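PDB 2PZ9: putative regulatory protein from Streptomyces coelicolor A3, which probably binds DNA as a dimeric transcriptional regulator of the TetR family. Local coordinates for residues S30-I35 with Y68-S73; V36-E41 with D54-Q59; H46-A51 with S73-Y78; L107-A112 with A200-L205. One frame throughout, in Å; residues are numbered along the deposited sequence.

Contact 1 of 4, residues S30-I35 with Y68-S73. With SO4 (sulfate ion), chain D; SO4 (sulfate ion), chain C.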
loop_
_atom_site.group_PDB
_atom_site.type_symbol
_atom_site.label_atom_id
_atom_site.label_comp_id
_atom_site.label_asym_id
_atom_site.label_seq_id
_atom_site.Cartn_x
_atom_site.Cartn_y
_atom_site.Cartn_z
ATOM N N SER A 30 -11.918 27.503 -15.698
ATOM C CA SER A 30 -10.712 28.379 -15.464
ATOM C C SER A 30 -9.436 27.785 -16.079
ATOM O O SER A 30 -9.521 26.819 -16.833
ATOM C CB SER A 30 -10.531 28.698 -13.970
ATOM O OG SER A 30 -9.276 28.271 -13.475
ATOM N N THR A 31 -8.271 28.361 -15.778
ATOM C CA THR A 31 -7.014 27.892 -16.377
ATOM C C THR A 31 -6.059 27.231 -15.368
ATOM O O THR A 31 -5.428 26.213 -15.660
ATOM C CB THR A 31 -6.295 29.029 -17.118
ATOM O OG1 THR A 31 -7.219 29.678 -18.009
ATOM C CG2 THR A 31 -5.107 28.496 -17.926
ATOM N N ARG A 32 -5.944 27.815 -14.182
ATOM C CA ARG A 32 -5.287 27.121 -13.102
ATOM C C ARG A 32 -5.976 25.765 -12.951
ATOM O O ARG A 32 -5.305 24.739 -12.919
ATOM C CB ARG A 32 -5.337 27.934 -11.806
ATOM C CG ARG A 32 -4.367 27.456 -10.730
ATOM C CD ARG A 32 -4.662 28.096 -9.382
ATOM N NE ARG A 32 -6.085 28.019 -9.109
ATOM C CZ ARG A 32 -6.714 26.913 -8.727
ATOM N NH1 ARG A 32 -6.045 25.776 -8.531
ATOM N NH2 ARG A 32 -8.020 26.948 -8.541
ATOM N N GLN A 33 -7.311 25.746 -12.907
ATOM C CA GLN A 33 -8.035 24.487 -12.662
ATOM C C GLN A 33 -7.731 23.468 -13.725
ATOM O O GLN A 33 -7.438 22.313 -13.419
ATOM C CB GLN A 33 -9.520 24.702 -12.626
ATOM C CG GLN A 33 -9.940 25.751 -11.678
ATOM C CD GLN A 33 -11.414 26.041 -11.816
ATOM O OE1 GLN A 33 -11.964 26.075 -12.934
ATOM N NE2 GLN A 33 -12.074 26.250 -10.685
ATOM N N ARG A 34 -7.793 23.912 -14.976
ATOM C CA ARG A 34 -7.522 23.053 -16.114
ATOM C C ARG A 34 -6.125 22.450 -16.081
ATOM O O ARG A 34 -5.979 21.267 -16.371
ATOM C CB ARG A 34 -7.769 23.788 -17.424
ATOM C CG ARG A 34 -9.125 23.493 -17.998
ATOM C CD ARG A 34 -9.260 23.919 -19.436
ATOM N NE ARG A 34 -9.467 25.357 -19.569
ATOM C CZ ARG A 34 -8.515 26.222 -19.907
ATOM N NH1 ARG A 34 -7.272 25.816 -20.151
ATOM N NH2 ARG A 34 -8.809 27.504 -20.000
ATOM N N ILE A 35 -5.114 23.249 -15.730
ATOM C CA ILE A 35 -3.738 22.750 -15.514
ATOM C C ILE A 35 -3.688 21.728 -14.377
ATOM O O ILE A 35 -2.983 20.726 -14.448
ATOM C CB ILE A 35 -2.743 23.908 -15.156
ATOM C CG1 ILE A 35 -2.455 24.804 -16.366
ATOM C CG2 ILE A 35 -1.443 23.364 -14.580
ATOM C CD1 ILE A 35 -1.864 26.171 -15.995
ATOM N N TYR A 68 4.224 27.386 -16.290
ATOM C CA TYR A 68 5.328 27.894 -15.494
ATOM C C TYR A 68 5.124 29.300 -14.933
ATOM O O TYR A 68 5.938 29.773 -14.149
ATOM C CB TYR A 68 6.636 27.834 -16.283
ATOM C CG TYR A 68 7.136 26.437 -16.625
ATOM C CD1 TYR A 68 7.288 25.439 -15.639
ATOM C CD2 TYR A 68 7.491 26.118 -17.937
ATOM C CE1 TYR A 68 7.772 24.160 -15.967
ATOM C CE2 TYR A 68 7.966 24.837 -18.271
ATOM C CZ TYR A 68 8.111 23.869 -17.287
ATOM O OH TYR A 68 8.586 22.624 -17.659
ATOM N N ALA A 69 4.058 29.980 -15.334
ATOM C CA ALA A 69 3.703 31.228 -14.663
ATOM C C ALA A 69 3.058 30.889 -13.309
ATOM O O ALA A 69 3.431 31.458 -12.284
ATOM C CB ALA A 69 2.799 32.076 -15.512
ATOM N N TYR A 70 2.123 29.938 -13.293
ATOM C CA TYR A 70 1.493 29.531 -12.045
ATOM C C TYR A 70 2.466 28.776 -11.161
ATOM O O TYR A 70 2.515 28.979 -9.953
ATOM C CB TYR A 70 0.260 28.655 -12.308
ATOM C CG TYR A 70 -0.903 29.402 -12.924
ATOM C CD1 TYR A 70 -0.976 29.589 -14.318
ATOM C CD2 TYR A 70 -1.923 29.927 -12.125
ATOM C CE1 TYR A 70 -2.031 30.301 -14.899
ATOM C CE2 TYR A 70 -2.981 30.626 -12.688
ATOM C CZ TYR A 70 -3.030 30.815 -14.081
ATOM O OH TYR A 70 -4.066 31.510 -14.660
ATOM N N PHE A 71 3.244 27.894 -11.763
ATOM C CA PHE A 71 4.063 26.991 -10.983
ATOM C C PHE A 71 5.515 27.096 -11.389
ATOM O O PHE A 71 5.836 27.149 -12.573
ATOM C CB PHE A 71 3.561 25.566 -11.144
ATOM C CG PHE A 71 2.071 25.417 -10.907
ATOM C CD1 PHE A 71 1.181 25.387 -11.978
ATOM C CD2 PHE A 71 1.564 25.304 -9.614
ATOM C CE1 PHE A 71 -0.198 25.239 -11.768
ATOM C CE2 PHE A 71 0.198 25.163 -9.387
ATOM C CZ PHE A 71 -0.692 25.122 -10.469
ATOM N N ARG A 72 6.387 27.143 -10.390
ATOM C CA ARG A 72 7.819 27.278 -10.598
ATOM C C ARG A 72 8.427 26.121 -11.436
ATOM O O ARG A 72 9.283 26.342 -12.286
ATOM C CB ARG A 72 8.445 27.374 -9.212
ATOM C CG ARG A 72 9.914 27.508 -9.136
ATOM C CD ARG A 72 10.240 27.389 -7.663
ATOM N NE ARG A 72 11.660 27.558 -7.407
ATOM C CZ ARG A 72 12.249 28.725 -7.175
ATOM N NH1 ARG A 72 11.543 29.849 -7.158
ATOM N NH2 ARG A 72 13.556 28.772 -6.959
ATOM N N SER A 73 7.966 24.891 -11.199
ATOM C CA SER A 73 8.645 23.685 -11.687
ATOM C C SER A 73 7.704 22.494 -11.765
ATOM O O SER A 73 6.660 22.465 -11.120
ATOM C CB SER A 73 9.804 23.335 -10.748
ATOM O OG SER A 73 9.331 22.862 -9.490
HETATM S S SO4 D . -5.089 32.350 -18.335
HETATM O O1 SO4 D . -4.926 31.572 -19.572
HETATM O O2 SO4 D . -6.485 32.382 -17.892
HETATM O O3 SO4 D . -4.271 31.769 -17.275
HETATM O O4 SO4 D . -4.635 33.710 -18.585
HETATM S S SO4 C . -10.058 24.263 -8.085
HETATM O O1 SO4 C . -10.356 25.550 -8.706
HETATM O O2 SO4 C . -9.678 24.462 -6.681
HETATM O O3 SO4 C . -11.258 23.433 -8.158
HETATM O O4 SO4 C . -8.943 23.622 -8.793
#
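The first turn of helix 32-50 faces the C-terminal end of helix 64-70 and the residues that follow it, with the CA atoms of Arg32 and Tyr70 7.3 Å apart and no hydrogen bond between the two segments. Tyr70, its CG anti to the carbonyl carbon, brings its ring up to the base of Arg32, which meets it obliquely: CE2 of Tyr70 is 3.7 Å from CB of Arg32. On the other side of the ring's long axis, CD1 of Ile35 comes within 3.9 Å of CD1 of Tyr70, so the ring is held by two aliphatic groups one helical turn apart. Ile35 also meets Phe71 tip to tip, CG2 of Ile35 lying 3.6 Å from CE1 of Phe71. A sulfate, probably from the crystallisation liquor, bridges the segments, accepting from Tyr70 OH (2.6 Å to its O3), near the plane of the ring, and from Thr31 OG1 (2.8 Å to its O2). Arg32 bends at chi3 and carries its guanidinium away toward a second sulfate, where its NH2 bond is weak; Gln33 NE2 and Arg84 NH2 bind the same ion. Ser30 OG accepts from Gln33 N in an ST motif at the start of the helix. Tyr70 and Phe71 end the predicted helix-turn-helix, and helix 74-92 backs the apolar side: Leu77 touches both Ile35 and Phe71, whose ring also meets that of His80.

Contact 2 of 4, residues V36-E41 with D54-Q59. With SO4 (sulfate ion), chain E.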
loop_
_atom_site.group_PDB
_atom_site.type_symbol
_atom_site.label_atom_id
_atom_site.label_comp_id
_atom_site.label_asym_id
_atom_site.label_seq_id
_atom_site.Cartn_x
_atom_site.Cartn_y
_atom_site.Cartn_z
ATOM N N VAL A 36 -4.419 22.009 -13.312
ATOM C CA VAL A 36 -4.401 21.150 -12.143
ATOM C C VAL A 36 -5.073 19.819 -12.472
ATOM O O VAL A 36 -4.507 18.763 -12.220
ATOM C CB VAL A 36 -5.080 21.839 -10.942
ATOM C CG1 VAL A 36 -5.462 20.807 -9.846
ATOM C CG2 VAL A 36 -4.184 22.945 -10.419
ATOM N N ALA A 37 -6.269 19.878 -13.057
ATOM C CA ALA A 37 -6.990 18.664 -13.453
ATOM C C ALA A 37 -6.123 17.792 -14.354
ATOM O O ALA A 37 -6.049 16.581 -14.163
ATOM C CB ALA A 37 -8.283 19.015 -14.143
ATOM N N ALA A 38 -5.459 18.416 -15.318
ATOM C CA ALA A 38 -4.594 17.706 -16.250
ATOM C C ALA A 38 -3.322 17.208 -15.581
ATOM O O ALA A 38 -2.813 16.144 -15.932
ATOM C CB ALA A 38 -4.262 18.579 -17.475
ATOM N N ALA A 39 -2.804 17.962 -14.620
ATOM C CA ALA A 39 -1.629 17.506 -13.878
ATOM C C ALA A 39 -1.953 16.279 -13.003
ATOM O O ALA A 39 -1.124 15.379 -12.882
ATOM C CB ALA A 39 -1.015 18.645 -13.054
ATOM N N LYS A 40 -3.158 16.245 -12.420
ATOM C CA LYS A 40 -3.669 15.108 -11.642
ATOM C C LYS A 40 -3.592 13.817 -12.431
ATOM O O LYS A 40 -3.139 12.787 -11.929
ATOM C CB LYS A 40 -5.134 15.318 -11.306
ATOM C CG LYS A 40 -5.427 15.850 -9.944
ATOM C CD LYS A 40 -6.742 15.206 -9.461
ATOM C CE LYS A 40 -7.684 16.185 -8.740
ATOM N NZ LYS A 40 -8.287 17.192 -9.664
ATOM N N GLU A 41 -4.058 13.872 -13.671
ATOM C CA GLU A 41 -4.208 12.694 -14.502
ATOM C C GLU A 41 -2.839 12.223 -14.994
ATOM O O GLU A 41 -2.593 11.023 -15.066
ATOM C CB GLU A 41 -5.129 13.048 -15.651
ATOM C CG GLU A 41 -5.880 11.923 -16.253
ATOM C CD GLU A 41 -6.046 12.112 -17.767
ATOM O OE1 GLU A 41 -6.388 11.123 -18.451
ATOM O OE2 GLU A 41 -5.814 13.242 -18.286
ATOM N N ASP A 54 4.875 19.279 -21.266
ATOM C CA ASP A 54 4.345 19.107 -22.631
ATOM C C ASP A 54 2.923 18.554 -22.617
ATOM O O ASP A 54 1.975 19.270 -22.936
ATOM C CB ASP A 54 5.233 18.156 -23.449
ATOM C CG ASP A 54 6.430 18.851 -24.056
ATOM O OD1 ASP A 54 6.820 19.929 -23.542
ATOM O OD2 ASP A 54 6.985 18.322 -25.053
ATOM N N ARG A 55 2.786 17.284 -22.234
ATOM C CA ARG A 55 1.479 16.628 -22.187
ATOM C C ARG A 55 0.479 17.388 -21.320
ATOM O O ARG A 55 -0.698 17.509 -21.682
ATOM C CB ARG A 55 1.591 15.195 -21.660
ATOM C CG ARG A 55 2.138 14.165 -22.618
ATOM C CD ARG A 55 2.084 12.836 -21.898
ATOM N NE ARG A 55 3.106 11.894 -22.346
ATOM C CZ ARG A 55 4.111 11.446 -21.595
ATOM N NH1 ARG A 55 4.256 11.857 -20.338
ATOM N NH2 ARG A 55 4.975 10.570 -22.109
ATOM N N ILE A 56 0.940 17.887 -20.177
ATOM C CA ILE A 56 0.038 18.543 -19.244
ATOM C C ILE A 56 -0.588 19.802 -19.842
ATOM O O ILE A 56 -1.799 19.987 -19.740
ATOM C CB ILE A 56 0.708 18.847 -17.892
ATOM C CG1 ILE A 56 0.848 17.555 -17.073
ATOM C CG2 ILE A 56 -0.096 19.916 -17.123
ATOM C CD1 ILE A 56 1.776 17.661 -15.859
ATOM N N ALA A 57 0.241 20.651 -20.452
ATOM C CA ALA A 57 -0.225 21.873 -21.074
ATOM C C ALA A 57 -1.085 21.531 -22.290
ATOM O O ALA A 57 -2.162 22.112 -22.479
ATOM C CB ALA A 57 0.939 22.735 -21.467
ATOM N N LYS A 58 -0.617 20.580 -23.098
ATOM C CA LYS A 58 -1.355 20.122 -24.268
ATOM C C LYS A 58 -2.742 19.639 -23.830
ATOM O O LYS A 58 -3.733 19.954 -24.470
ATOM C CB LYS A 58 -0.540 19.049 -25.023
ATOM C CG LYS A 58 -1.280 18.140 -26.011
ATOM C CD LYS A 58 -1.855 16.884 -25.302
ATOM C CE LYS A 58 -1.548 15.548 -26.026
ATOM N NZ LYS A 58 -1.825 15.558 -27.494
ATOM N N GLN A 59 -2.810 18.915 -22.717
ATOM C CA GLN A 59 -4.088 18.422 -22.190
ATOM C C GLN A 59 -4.946 19.509 -21.523
ATOM O O GLN A 59 -6.161 19.521 -21.675
ATOM C CB GLN A 59 -3.878 17.231 -21.232
ATOM C CG GLN A 59 -5.077 16.276 -21.144
ATOM C CD GLN A 59 -5.460 15.649 -22.507
ATOM O OE1 GLN A 59 -4.644 15.586 -23.441
ATOM N NE2 GLN A 59 -6.705 15.183 -22.617
HETATM S S SO4 E . 8.417 18.360 -20.445
HETATM O O1 SO4 E . 8.998 19.668 -20.739
HETATM O O2 SO4 E . 7.011 18.393 -20.814
HETATM O O3 SO4 E . 9.031 17.321 -21.267
HETATM O O4 SO4 E . 8.600 18.067 -19.014
#
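Ala38 and Ile56 form the closest backbone approach, their CA atoms 5.6 Å apart, and the small methyl of Ala38 permits it. CB of Ala38 points toward helix 53-59 and lies 3.6 Å from the carbonyl O of Ile56, with CB of Gln59, one turn further on, 4.0 Å away. Ile56 answers from its own side: its CG1 is anti to the carbonyl carbon, and its terminal CD1 rests against Ala39, 3.9 Å from CA of Ala39 and 4.1 Å from its CB, while the CG2 branch lies near the Ala38-Ala39 backbone. Gln59, with CG anti to the backbone N and the chain bent at chi2 (59°), presents its aliphatic part at the rim, where CG of Gln59 comes within 4.2 Å of OE2 of Glu41. No hydrogen bond crosses the contact, so alanine and isoleucine side chains lying against backbone carry it. The short helical segments run at 136° to one another, their axes 8.5 Å apart.

In the next shell, Arg55 NH1 makes a salt bridge to Glu42 OE2, a polar link between the same two helices beside the apolar patch. At the start of helix 53-59, Asp54 N is hydrogen-bonded to a sulfate oxygen, and Lys64 binds the same ion. Helix 53-59 is the first helix of the predicted helix-turn-helix; helix 32-50 packs against it, and helix 74-92 closes the core from another side, with Leu77 and Val81 touching Ala39.

Contact 3 of 4, residues H46-A51 with S73-Y78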
loop_
_atom_site.group_PDB
_atom_site.type_symbol
_atom_site.label_atom_id
_atom_site.label_comp_id
_atom_site.label_asym_id
_atom_site.label_seq_id
_atom_site.Cartn_x
_atom_site.Cartn_y
_atom_site.Cartn_z
ATOM N N HIS A 46 2.244 8.655 -14.629
ATOM C CA HIS A 46 3.660 8.533 -14.916
ATOM C C HIS A 46 4.534 8.872 -13.725
ATOM O O HIS A 46 5.748 8.647 -13.749
ATOM C CB HIS A 46 4.008 9.425 -16.100
ATOM C CG HIS A 46 3.285 9.069 -17.365
ATOM N ND1 HIS A 46 2.280 9.851 -17.896
ATOM C CD2 HIS A 46 3.429 8.020 -18.211
ATOM C CE1 HIS A 46 1.834 9.300 -19.012
ATOM N NE2 HIS A 46 2.512 8.188 -19.222
ATOM N N GLY A 47 3.905 9.390 -12.672
ATOM C CA GLY A 47 4.625 9.931 -11.523
ATOM C C GLY A 47 5.230 11.263 -11.873
ATOM O O GLY A 47 4.870 11.862 -12.886
ATOM N N ILE A 48 6.159 11.721 -11.038
ATOM C CA ILE A 48 6.841 13.018 -11.228
ATOM C C ILE A 48 7.918 13.002 -12.326
ATOM O O ILE A 48 7.773 13.687 -13.336
ATOM C CB ILE A 48 7.492 13.520 -9.921
ATOM C CG1 ILE A 48 6.482 13.523 -8.776
ATOM C CG2 ILE A 48 8.167 14.895 -10.145
ATOM C CD1 ILE A 48 7.127 13.323 -7.436
ATOM N N ALA A 49 8.995 12.239 -12.122
ATOM C CA ALA A 49 10.030 12.091 -13.145
ATOM C C ALA A 49 9.404 11.711 -14.487
ATOM O O ALA A 49 9.773 12.256 -15.516
ATOM C CB ALA A 49 11.075 11.065 -12.721
ATOM N N GLY A 50 8.425 10.810 -14.462
ATOM C CA GLY A 50 7.746 10.391 -15.677
ATOM C C GLY A 50 6.723 11.342 -16.286
ATOM O O GLY A 50 6.333 11.171 -17.431
ATOM N N ALA A 51 6.245 12.330 -15.549
ATOM C CA ALA A 51 5.255 13.231 -16.138
ATOM C C ALA A 51 5.904 14.305 -17.038
ATOM O O ALA A 51 7.022 14.780 -16.761
ATOM C CB ALA A 51 4.367 13.855 -15.061
ATOM N N SER A 73 7.966 24.891 -11.199
ATOM C CA SER A 73 8.645 23.685 -11.687
ATOM C C SER A 73 7.704 22.494 -11.765
ATOM O O SER A 73 6.660 22.465 -11.120
ATOM C CB SER A 73 9.804 23.335 -10.748
ATOM O OG SER A 73 9.331 22.862 -9.490
ATOM N N LYS A 74 8.079 21.490 -12.538
ATOM C CA LYS A 74 7.324 20.247 -12.524
ATOM C C LYS A 74 7.080 19.788 -11.081
ATOM O O LYS A 74 6.001 19.306 -10.743
ATOM C CB LYS A 74 8.079 19.172 -13.309
ATOM C CG LYS A 74 7.212 18.067 -13.917
ATOM C CD LYS A 74 8.026 17.080 -14.780
ATOM C CE LYS A 74 9.039 16.282 -13.964
ATOM N NZ LYS A 74 9.960 15.506 -14.817
ATOM N N GLU A 75 8.081 19.956 -10.222
ATOM C CA GLU A 75 8.011 19.435 -8.851
ATOM C C GLU A 75 7.114 20.313 -7.953
ATOM O O GLU A 75 6.342 19.803 -7.135
ATOM C CB GLU A 75 9.425 19.221 -8.255
ATOM C CG GLU A 75 10.458 18.531 -9.216
ATOM C CD GLU A 75 11.176 19.528 -10.183
ATOM O OE1 GLU A 75 11.798 20.512 -9.692
ATOM O OE2 GLU A 75 11.131 19.323 -11.430
ATOM N N ALA A 76 7.204 21.626 -8.146
ATOM C CA ALA A 76 6.289 22.572 -7.519
ATOM C C ALA A 76 4.838 22.287 -7.882
ATOM O O ALA A 76 3.958 22.351 -7.033
ATOM C CB ALA A 76 6.668 24.003 -7.882
ATOM N N LEU A 77 4.603 21.955 -9.145
ATOM C CA LEU A 77 3.286 21.620 -9.621
ATOM C C LEU A 77 2.780 20.381 -8.912
ATOM O O LEU A 77 1.674 20.399 -8.365
ATOM C CB LEU A 77 3.310 21.413 -11.133
ATOM C CG LEU A 77 2.038 20.980 -11.884
ATOM C CD1 LEU A 77 0.830 21.843 -11.577
ATOM C CD2 LEU A 77 2.273 20.943 -13.371
ATOM N N TYR A 78 3.581 19.308 -8.904
ATOM C CA TYR A 78 3.225 18.138 -8.101
ATOM C C TYR A 78 2.813 18.556 -6.682
ATOM O O TYR A 78 1.686 18.262 -6.259
ATOM C CB TYR A 78 4.323 17.062 -8.052
ATOM C CG TYR A 78 3.893 15.836 -7.228
ATOM C CD1 TYR A 78 4.261 15.695 -5.871
ATOM C CD2 TYR A 78 3.097 14.824 -7.800
ATOM C CE1 TYR A 78 3.858 14.588 -5.118
ATOM C CE2 TYR A 78 2.689 13.700 -7.053
ATOM C CZ TYR A 78 3.068 13.592 -5.717
ATOM O OH TYR A 78 2.642 12.483 -4.981
#
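The TetR-type N-terminal domain, a three-helix bundle carrying the predicted helix-turn-helix, is here joined to the helix that follows it: the kinked end of helix 32-50 meets the first turn of helix 74-92. The short helical segments run nearly antiparallel, at 155°, their axes 10.1 Å apart. Ile48 carries most of the apolar contact. Its CG1, anti to the carbonyl carbon, sits over one face of the Tyr78 ring in a CH-pi contact, 4.0 Å from the ring centroid, while CD1 of Ile48 reaches the CD1 side of the same ring. The CG2 branch turns the other way, toward CE of Lys74 and CG of Glu75. Tyr78, with CG anti to the backbone N, crosses Ile48 at about a right angle; its OH is bonded to the carbonyl O of Leu120 on helix 115-127, and its ring meets Phe43 edge to face. At the kink, Glu127 accepts from the backbone N atoms of both Ile48 and Ala49, which lack bonds to the preceding turn. Ser73 caps helix 74-92, its OG accepting from Ala76 N at 2.8 Å. Lys74 leaves that turn with CG anti to the backbone N and bends at chi3 (65°), laying its end across carbonyls at the end of helix 32-50 and just beyond it: CD is 3.2 Å from Ala51 O, and NZ makes a weak hydrogen bond to Ala49 O at 3.3 Å.

Contact 4 of 4, residues L107-A112 with A200-L205; sequences LFDHFA and ARRAAL
From CB to its guanidinium, Arg202 reaches across to the 107-112 turn of helix 100-113, extended from CG to NE, with CG anti to the backbone N (chi1 -166°). CB lies 3.7 Å from CE2 of Phe108, and CG, on the same side of the ring, 3.6 Å from CD2 of Phe108. CD then passes from the phenyl to the carboxylate, near both Phe108 CD2 and Asp109 OD1. NE gives an almost straight bond, 2.8 Å long, to OD1 of Asp109, which receives it on its syn lone pair. At the tip, NH2 bonds to OD2 of Asp109 at 3.0 Å, approaching from above the carboxylate plane. Two nitrogens grip the acid side-on, one to each oxygen, and both oxygens lie close to the guanidinium plane although the two flat groups are turned 28° apart. This salt bridge joins helix 100-113 to helix 198-212 within the all-helical, TetR-like C-terminal domain, where the segments run close to antiparallel (150°). Next to the salt bridge, Phe108 has CG anti to its own N and projects toward the other helix. Arg202 CA lies over one face of the ring, and Leu205 CD2 approaches obliquely, 3.6 Å from CD1 of Phe108. Trp179 also touches Phe108. Arg201 brings CB to CZ of Phe108 (4.1 Å), then bends at chi2 and chi3 so that its NE forms a salt bridge with Asp167 of the second subunit.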
loop_
_atom_site.group_PDB
_atom_site.type_symbol
_atom_site.label_atom_id
_atom_site.label_comp_id
_atom_site.label_asym_id
_atom_site.label_seq_id
_atom_site.Cartn_x
_atom_site.Cartn_y
_atom_site.Cartn_z
ATOM N N LEU A 107 -13.226 6.146 3.912
ATOM C CA LEU A 107 -11.966 6.068 3.141
ATOM C C LEU A 107 -12.091 5.131 1.952
ATOM O O LEU A 107 -11.530 5.384 0.883
ATOM C CB LEU A 107 -10.796 5.620 4.023
ATOM C CG LEU A 107 -10.477 6.540 5.200
ATOM C CD1 LEU A 107 -9.697 5.873 6.342
ATOM C CD2 LEU A 107 -9.718 7.755 4.660
ATOM N N PHE A 108 -12.825 4.042 2.137
ATOM C CA PHE A 108 -12.968 3.102 1.068
ATOM C C PHE A 108 -13.622 3.795 -0.114
ATOM O O PHE A 108 -13.149 3.695 -1.253
ATOM C CB PHE A 108 -13.813 1.928 1.497
ATOM C CG PHE A 108 -14.091 0.968 0.384
ATOM C CD1 PHE A 108 -13.152 -0.004 0.034
ATOM C CD2 PHE A 108 -15.283 1.048 -0.347
ATOM C CE1 PHE A 108 -13.413 -0.886 -1.025
ATOM C CE2 PHE A 108 -15.548 0.174 -1.395
ATOM C CZ PHE A 108 -14.630 -0.793 -1.734
ATOM N N ASP A 109 -14.710 4.507 0.188
ATOM C CA ASP A 109 -15.501 5.224 -0.786
ATOM C C ASP A 109 -14.666 6.207 -1.555
ATOM O O ASP A 109 -14.738 6.264 -2.777
ATOM C CB ASP A 109 -16.600 5.973 -0.060
ATOM C CG ASP A 109 -17.657 5.050 0.509
ATOM O OD1 ASP A 109 -17.759 3.876 0.059
ATOM O OD2 ASP A 109 -18.388 5.507 1.415
ATOM N N HIS A 110 -13.877 6.979 -0.821
ATOM C CA HIS A 110 -13.061 8.004 -1.394
ATOM C C HIS A 110 -12.110 7.470 -2.455
ATOM O O HIS A 110 -12.015 8.018 -3.542
ATOM C CB HIS A 110 -12.275 8.695 -0.306
ATOM C CG HIS A 110 -11.396 9.795 -0.814
ATOM N ND1 HIS A 110 -11.721 11.129 -0.680
ATOM C CD2 HIS A 110 -10.209 9.761 -1.470
ATOM C CE1 HIS A 110 -10.766 11.867 -1.223
ATOM N NE2 HIS A 110 -9.837 11.062 -1.708
ATOM N N PHE A 111 -11.400 6.400 -2.147
ATOM C CA PHE A 111 -10.471 5.860 -3.104
ATOM C C PHE A 111 -11.148 4.990 -4.122
ATOM O O PHE A 111 -10.600 4.774 -5.200
ATOM C CB PHE A 111 -9.354 5.104 -2.409
ATOM C CG PHE A 111 -8.436 5.995 -1.631
ATOM C CD1 PHE A 111 -8.409 5.946 -0.235
ATOM C CD2 PHE A 111 -7.604 6.915 -2.293
ATOM C CE1 PHE A 111 -7.550 6.796 0.488
ATOM C CE2 PHE A 111 -6.743 7.764 -1.582
ATOM C CZ PHE A 111 -6.714 7.703 -0.197
ATOM N N ALA A 112 -12.330 4.473 -3.808
ATOM C CA ALA A 112 -13.117 3.799 -4.831
ATOM C C ALA A 112 -13.429 4.842 -5.899
ATOM O O ALA A 112 -13.248 4.601 -7.090
ATOM C CB ALA A 112 -14.393 3.202 -4.243
ATOM N N ALA A 200 -19.937 -5.294 -1.878
ATOM C CA ALA A 200 -19.543 -6.511 -1.158
ATOM C C ALA A 200 -18.116 -6.408 -0.557
ATOM O O ALA A 200 -17.904 -6.834 0.598
ATOM C CB ALA A 200 -19.693 -7.775 -2.057
ATOM N N ARG A 201 -17.163 -5.853 -1.327
ATOM C CA ARG A 201 -15.809 -5.569 -0.814
ATOM C C ARG A 201 -15.935 -4.625 0.374
ATOM O O ARG A 201 -15.244 -4.777 1.387
ATOM C CB ARG A 201 -14.876 -4.922 -1.866
ATOM C CG ARG A 201 -14.797 -5.583 -3.270
ATOM C CD ARG A 201 -14.145 -6.983 -3.306
ATOM N NE ARG A 201 -14.855 -7.946 -2.453
ATOM C CZ ARG A 201 -15.881 -8.717 -2.840
ATOM N NH1 ARG A 201 -16.333 -8.656 -4.097
ATOM N NH2 ARG A 201 -16.457 -9.549 -1.965
ATOM N N ARG A 202 -16.840 -3.658 0.238
ATOM C CA ARG A 202 -17.028 -2.620 1.244
ATOM C C ARG A 202 -17.552 -3.244 2.522
ATOM O O ARG A 202 -17.025 -2.953 3.621
ATOM C CB ARG A 202 -17.994 -1.536 0.749
ATOM C CG ARG A 202 -17.977 -0.260 1.589
ATOM C CD ARG A 202 -19.053 0.697 1.137
ATOM N NE ARG A 202 -18.962 2.014 1.785
ATOM C CZ ARG A 202 -19.333 2.281 3.042
ATOM N NH1 ARG A 202 -19.789 1.308 3.809
ATOM N NH2 ARG A 202 -19.237 3.515 3.532
ATOM N N ALA A 203 -18.561 -4.109 2.377
ATOM C CA ALA A 203 -19.165 -4.761 3.545
ATOM C C ALA A 203 -18.123 -5.530 4.375
ATOM O O ALA A 203 -18.048 -5.382 5.597
ATOM C CB ALA A 203 -20.283 -5.653 3.130
ATOM N N ALA A 204 -17.295 -6.305 3.672
ATOM C CA ALA A 204 -16.300 -7.149 4.283
ATOM C C ALA A 204 -15.414 -6.234 5.087
ATOM O O ALA A 204 -15.189 -6.440 6.271
ATOM C CB ALA A 204 -15.491 -7.884 3.209
ATOM N N LEU A 205 -14.950 -5.189 4.436
ATOM C CA LEU A 205 -13.978 -4.322 5.035
ATOM C C LEU A 205 -14.532 -3.655 6.302
ATOM O O LEU A 205 -13.858 -3.595 7.337
ATOM C CB LEU A 205 -13.569 -3.292 4.010
ATOM C CG LEU A 205 -13.208 -1.945 4.585
ATOM C CD1 LEU A 205 -12.075 -2.018 5.606
ATOM C CD2 LEU A 205 -12.795 -1.112 3.406
#

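How the contacts relate
From the N terminus, helix 32-50 takes part in three contacts in succession. Its first turn opens contact 1, which closes at residues 68-73; contact 2 is nested inside that loop, joining the middle of the helix to helix 53-59. Contact 3 starts from the helix's end and closes at 73-78, so it crosses both, and it shares Ser73 with contact 1. The three touch one another through Ile35, Ala39, Ile56, Phe71 and Leu77, making one core for the predicted DNA-binding domain. Contact 4 follows in series, joining helices 100-113 and 198-212 of the C-terminal domain, its centre about 29 Å from that of contact 3.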